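Local coordinates for protein peptidoglycan DD-endopeptidase ShyB (Vibrio cholerae, PDB 2GU1) that cleaves peptide cross-links between peptidoglycan strands as a zinc-dependent DD-endopeptidase, probably allowing new glycans to be inserted as the cell wall expands, at residues A[151-156]-A[166-171]; A[101-106]-A[118-123]. All coordinates share one frame; numbering follows the deposited sequence.

How the contacts relate
All four segments of contacts 1 and 2 belong to the Csd3 second-domain family, and the contact centres are about 10 Å apart. Strands 97-106 and 147-157 are neighbours in one antiparallel sheet, and this joins the two: Ile-101 N lies 2.8 Å from Val-152 O, probably as a hydrogen bond. Val-152 of contact 1 also touches contact 2, its CG2 resting 3.8 Å from Phe-103 CD1, while Leu-151 CD1 meets Leu-102 CD1 at 3.9 Å. Contact 1 extends the sheet inward from this edge pair; contact 2 packs the turn between two helices against edge strand 97-106. Both are away from the zinc ion held by His-232, Asp-236 and His-313.

Contact 1 of 2, residues A[151-156]-A[166-171]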
loop_
_atom_site.group_PDB
_atom_site.type_symbol
_atom_site.label_atom_id
_atom_site.label_comp_id
_atom_site.label_asym_id
_atom_site.label_seq_id
_atom_site.Cartn_x
_atom_site.Cartn_y
_atom_site.Cartn_z
ATOM N N LEU A 151 -10.651 17.943 -8.380
ATOM C CA LEU A 151 -10.293 17.324 -9.663
ATOM C C LEU A 151 -9.719 15.934 -9.399
ATOM O O LEU A 151 -8.707 15.793 -8.711
ATOM C CB LEU A 151 -9.263 18.169 -10.423
ATOM C CG LEU A 151 -8.900 17.545 -11.778
ATOM C CD1 LEU A 151 -10.099 17.654 -12.703
ATOM C CD2 LEU A 151 -7.697 18.249 -12.402
ATOM N N VAL A 152 -10.382 14.910 -9.935
ATOM C CA VAL A 152 -9.953 13.532 -9.766
ATOM C C VAL A 152 -9.639 12.884 -11.121
ATOM O O VAL A 152 -10.246 13.212 -12.141
ATOM C CB VAL A 152 -11.058 12.692 -9.065
ATOM C CG1 VAL A 152 -10.636 11.230 -8.937
ATOM C CG2 VAL A 152 -11.363 13.282 -7.696
ATOM N N LYS A 153 -8.669 11.984 -11.116
ATOM C CA LYS A 153 -8.294 11.245 -12.308
ATOM C C LYS A 153 -8.811 9.840 -12.064
ATOM O O LYS A 153 -8.537 9.250 -11.020
ATOM C CB LYS A 153 -6.773 11.207 -12.481
ATOM C CG LYS A 153 -6.189 12.453 -13.110
ATOM C CD LYS A 153 -4.720 12.251 -13.464
ATOM C CE LYS A 153 -4.215 13.377 -14.356
ATOM N NZ LYS A 153 -4.972 13.434 -15.641
ATOM N N GLN A 154 -9.579 9.317 -13.014
ATOM C CA GLN A 154 -10.129 7.970 -12.896
ATOM C C GLN A 154 -9.597 7.098 -14.020
ATOM O O GLN A 154 -9.644 7.485 -15.182
ATOM C CB GLN A 154 -11.656 8.003 -12.971
ATOM C CG GLN A 154 -12.343 8.458 -11.698
ATOM C CD GLN A 154 -13.851 8.530 -11.866
ATOM O OE1 GLN A 154 -14.598 8.524 -10.890
ATOM N NE2 GLN A 154 -14.300 8.610 -13.112
ATOM N N GLN A 155 -9.093 5.920 -13.672
ATOM C CA GLN A 155 -8.564 5.022 -14.682
ATOM C C GLN A 155 -9.666 4.124 -15.217
ATOM O O GLN A 155 -10.483 3.588 -14.460
ATOM C CB GLN A 155 -7.428 4.177 -14.102
ATOM C CG GLN A 155 -6.800 3.197 -15.081
ATOM C CD GLN A 155 -5.665 2.411 -14.445
ATOM O OE1 GLN A 155 -5.760 1.999 -13.292
ATOM N NE2 GLN A 155 -4.588 2.191 -15.202
ATOM N N TYR A 156 -9.696 3.993 -16.536
ATOM C CA TYR A 156 -10.669 3.152 -17.217
ATOM C C TYR A 156 -9.933 2.170 -18.115
ATOM O O TYR A 156 -8.761 2.350 -18.422
ATOM C CB TYR A 156 -11.607 3.999 -18.086
ATOM C CG TYR A 156 -12.863 4.450 -17.379
ATOM C CD1 TYR A 156 -12.800 5.306 -16.279
ATOM C CD2 TYR A 156 -14.116 4.002 -17.796
ATOM C CE1 TYR A 156 -13.956 5.704 -15.607
ATOM C CE2 TYR A 156 -15.281 4.395 -17.133
ATOM C CZ TYR A 156 -15.193 5.246 -16.041
ATOM O OH TYR A 156 -16.336 5.643 -15.389
ATOM N N GLU A 166 -7.355 8.936 -8.366
ATOM C CA GLU A 166 -6.441 9.768 -7.585
ATOM C C GLU A 166 -6.864 11.229 -7.648
ATOM O O GLU A 166 -7.166 11.758 -8.724
ATOM C CB GLU A 166 -5.002 9.624 -8.106
ATOM C CG GLU A 166 -3.961 10.280 -7.199
ATOM C CD GLU A 166 -2.536 9.993 -7.631
ATOM O OE1 GLU A 166 -2.024 10.700 -8.526
ATOM O OE2 GLU A 166 -1.933 9.047 -7.077
ATOM N N ILE A 167 -6.920 11.871 -6.487
ATOM C CA ILE A 167 -7.284 13.282 -6.411
ATOM C C ILE A 167 -6.049 14.073 -6.822
ATOM O O ILE A 167 -4.957 13.847 -6.287
ATOM C CB ILE A 167 -7.674 13.679 -4.971
ATOM C CG1 ILE A 167 -8.794 12.763 -4.470
ATOM C CG2 ILE A 167 -8.048 15.149 -4.922
ATOM C CD1 ILE A 167 -9.352 13.155 -3.095
ATOM N N LYS A 168 -6.221 15.006 -7.754
ATOM C CA LYS A 168 -5.102 15.801 -8.240
ATOM C C LYS A 168 -5.122 17.246 -7.761
ATOM O O LYS A 168 -4.070 17.870 -7.617
ATOM C CB LYS A 168 -5.064 15.776 -9.778
ATOM C CG LYS A 168 -5.072 14.365 -10.373
ATOM C CD LYS A 168 -4.193 13.395 -9.562
ATOM C CE LYS A 168 -2.915 12.984 -10.299
ATOM N NZ LYS A 168 -2.020 14.128 -10.635
ATOM N N ALA A 169 -6.312 17.774 -7.512
ATOM C CA ALA A 169 -6.440 19.148 -7.063
ATOM C C ALA A 169 -7.648 19.326 -6.151
ATOM O O ALA A 169 -8.673 18.659 -6.308
ATOM C CB ALA A 169 -6.552 20.083 -8.270
ATOM N N ILE A 170 -7.512 20.251 -5.210
ATOM C CA ILE A 170 -8.555 20.540 -4.237
ATOM C C ILE A 170 -8.654 22.055 -4.122
ATOM O O ILE A 170 -7.650 22.723 -3.878
ATOM C CB ILE A 170 -8.177 19.957 -2.850
ATOM C CG1 ILE A 170 -8.052 18.431 -2.940
ATOM C CG2 ILE A 170 -9.199 20.365 -1.804
ATOM C CD1 ILE A 170 -7.552 17.777 -1.666
ATOM N N SER A 171 -9.844 22.608 -4.312
ATOM C CA SER A 171 -9.987 24.054 -4.188
ATOM C C SER A 171 -11.307 24.417 -3.530
ATOM O O SER A 171 -12.355 23.871 -3.873
ATOM C CB SER A 171 -9.897 24.726 -5.560
ATOM O OG SER A 171 -11.108 24.570 -6.276
#
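Leu-151 and Lys-153 bond through their backbones to 166-169, the strand axes running antiparallel at 153°. Lys-153 and Glu-166 form a hydrogen-bonded pair, with Lys-153 N to Glu-166 O at 2.8 Å and Glu-166 N returning a bond to Lys-153 O. Further along, Leu-151 O takes two donors: Lys-168 N at 2.8 Å, nearly in line with the carbonyl, and Ala-169 N in a weak bond of 3.3 Å; Leu-151 N in turn donates to Ala-169 O. Two residues facing one make this a classic beta bulge, in the hairpin of strands 147-157 and 160-173. Between the bulge and the Lys-153 pair, Val-152 and Ile-167 are a non-hydrogen-bonded pair on the face covered by helix 122-132; Val-152 CG2 reaches Ile-167 CG1 obliquely at 4.2 Å. On the other face Leu-151 CB meets Ala-169 CB at 4.0 Å. The two lysines cross there by their aliphatic parts. With Lys-168 CG beside its own backbone N (chi1 -53°), that carbon sits 3.5 Å from Lys-153 CG, and Lys-168 CE lies 3.7 Å from Lys-153 CD. Lys-153 NZ, salt-bridged to Glu-100, stays 5.9 Å from Lys-168 NZ; Glu-166 salt-bridges Arg-319.

Contact 2 of 2, residues A[101-106]-A[118-123]; sequences ILFSGE and VGLTSS
Phe-103 points its ring from the edge strand at the turn 118-120, and three residues there meet it from different directions. Leu-120 comes over one face: its CD2 is 4.0 Å from the ring centroid, 28° off the normal, a CH-pi contact displaced toward CD1, which it approaches to 3.6 Å. The leucine side chain runs obliquely across the root of the ring as well, since Leu-120 CG is 3.8 Å from Phe-103 CG. On the opposite face lies Ile-101 CD1, two residues back on the same strand, so the ring is sandwiched between methyl groups. At its edge, in the ring plane, the carbonyl oxygen Val-118 O approaches Phe-103 CD2 to 3.2 Å, where the positive rim of an aromatic ring would suit it.

This turn joins helix 111-117 to helix 122-132. Gly-119 ends the first in a Schellman motif with positive phi (120°), and Thr-121 N-caps the second. Gly-119 C passes 3.7 Å from Phe-103 CE2, where the chain presents only backbone to the ring. Val-118 lies against the strand with both branches: CG1 packs on Phe-103 CB at 4.1 Å, while CG2, anti to its own backbone N, presses tightly on Ser-104 O at 3.1 Å. The hydroxyl of Ser-104 turns instead to Asp-149 on strand 147-157.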
loop_
_atom_site.group_PDB
_atom_site.type_symbol
_atom_site.label_atom_id
_atom_site.label_comp_id
_atom_site.label_asym_id
_atom_site.label_seq_id
_atom_site.Cartn_x
_atom_site.Cartn_y
_atom_site.Cartn_z
ATOM N N ILE A 101 -12.368 14.003 -13.795
ATOM C CA ILE A 101 -13.721 14.239 -13.339
ATOM C C ILE A 101 -13.682 15.300 -12.240
ATOM O O ILE A 101 -12.831 15.283 -11.338
ATOM C CB ILE A 101 -14.373 12.916 -12.848
ATOM C CG1 ILE A 101 -15.869 13.124 -12.592
ATOM C CG2 ILE A 101 -13.655 12.398 -11.630
ATOM C CD1 ILE A 101 -16.197 13.940 -11.368
ATOM N N LEU A 102 -14.608 16.241 -12.335
ATOM C CA LEU A 102 -14.675 17.333 -11.386
ATOM C C LEU A 102 -15.857 17.163 -10.430
ATOM O O LEU A 102 -17.009 17.116 -10.855
ATOM C CB LEU A 102 -14.800 18.641 -12.163
ATOM C CG LEU A 102 -14.347 19.952 -11.533
ATOM C CD1 LEU A 102 -12.863 19.870 -11.169
ATOM C CD2 LEU A 102 -14.599 21.086 -12.525
ATOM N N PHE A 103 -15.566 17.046 -9.140
ATOM C CA PHE A 103 -16.627 16.911 -8.155
ATOM C C PHE A 103 -16.793 18.270 -7.492
ATOM O O PHE A 103 -15.952 18.695 -6.698
ATOM C CB PHE A 103 -16.280 15.854 -7.103
ATOM C CG PHE A 103 -16.270 14.443 -7.632
ATOM C CD1 PHE A 103 -15.086 13.848 -8.047
ATOM C CD2 PHE A 103 -17.447 13.709 -7.702
ATOM C CE1 PHE A 103 -15.072 12.531 -8.522
ATOM C CE2 PHE A 103 -17.448 12.397 -8.174
ATOM C CZ PHE A 103 -16.255 11.805 -8.587
ATOM N N SER A 104 -17.877 18.955 -7.836
ATOM C CA SER A 104 -18.146 20.278 -7.290
ATOM C C SER A 104 -19.463 20.327 -6.529
ATOM O O SER A 104 -20.438 19.670 -6.906
ATOM C CB SER A 104 -18.169 21.305 -8.424
ATOM O OG SER A 104 -17.019 21.175 -9.245
ATOM N N GLY A 105 -19.489 21.116 -5.462
ATOM C CA GLY A 105 -20.691 21.240 -4.661
ATOM C C GLY A 105 -20.696 22.529 -3.869
ATOM O O GLY A 105 -19.747 23.309 -3.923
ATOM N N GLU A 106 -21.767 22.755 -3.122
ATOM C CA GLU A 106 -21.891 23.960 -2.318
ATOM C C GLU A 106 -22.148 23.533 -0.882
ATOM O O GLU A 106 -22.669 22.444 -0.643
ATOM C CB GLU A 106 -23.059 24.798 -2.838
ATOM C CG GLU A 106 -23.239 26.149 -2.180
ATOM C CD GLU A 106 -24.445 26.885 -2.735
ATOM O OE1 GLU A 106 -25.081 26.362 -3.672
ATOM O OE2 GLU A 106 -24.765 27.982 -2.245
ATOM N N VAL A 118 -22.337 14.478 -3.933
ATOM C CA VAL A 118 -21.906 14.750 -5.298
ATOM C C VAL A 118 -21.061 13.625 -5.913
ATOM O O VAL A 118 -20.616 13.738 -7.057
ATOM C CB VAL A 118 -21.123 16.086 -5.385
ATOM C CG1 VAL A 118 -19.688 15.897 -4.902
ATOM C CG2 VAL A 118 -21.154 16.612 -6.807
ATOM N N GLY A 119 -20.829 12.548 -5.168
ATOM C CA GLY A 119 -20.067 11.443 -5.731
ATOM C C GLY A 119 -18.770 11.015 -5.065
ATOM O O GLY A 119 -18.278 9.918 -5.320
ATOM N N LEU A 120 -18.197 11.864 -4.224
ATOM C CA LEU A 120 -16.953 11.505 -3.550
ATOM C C LEU A 120 -17.204 10.414 -2.508
ATOM O O LEU A 120 -18.269 10.375 -1.886
ATOM C CB LEU A 120 -16.359 12.744 -2.878
ATOM C CG LEU A 120 -15.944 13.829 -3.871
ATOM C CD1 LEU A 120 -15.839 15.165 -3.174
ATOM C CD2 LEU A 120 -14.626 13.433 -4.522
ATOM N N THR A 121 -16.227 9.531 -2.322
ATOM C CA THR A 121 -16.347 8.451 -1.349
ATOM C C THR A 121 -15.876 8.917 0.027
ATOM O O THR A 121 -15.338 10.023 0.175
ATOM C CB THR A 121 -15.495 7.230 -1.740
ATOM O OG1 THR A 121 -14.104 7.570 -1.658
ATOM C CG2 THR A 121 -15.825 6.777 -3.149
ATOM N N SER A 122 -16.073 8.063 1.027
ATOM C CA SER A 122 -15.660 8.374 2.390
ATOM C C SER A 122 -14.150 8.554 2.450
ATOM O O SER A 122 -13.656 9.490 3.085
ATOM C CB SER A 122 -16.067 7.249 3.350
ATOM O OG SER A 122 -17.474 7.152 3.458
ATOM N N SER A 123 -13.421 7.655 1.788
ATOM C CA SER A 123 -11.961 7.726 1.779
ATOM C C SER A 123 -11.471 8.996 1.082
ATOM O O SER A 123 -10.485 9.599 1.500
ATOM C CB SER A 123 -11.367 6.487 1.099
ATOM O OG SER A 123 -11.818 6.371 -0.236
#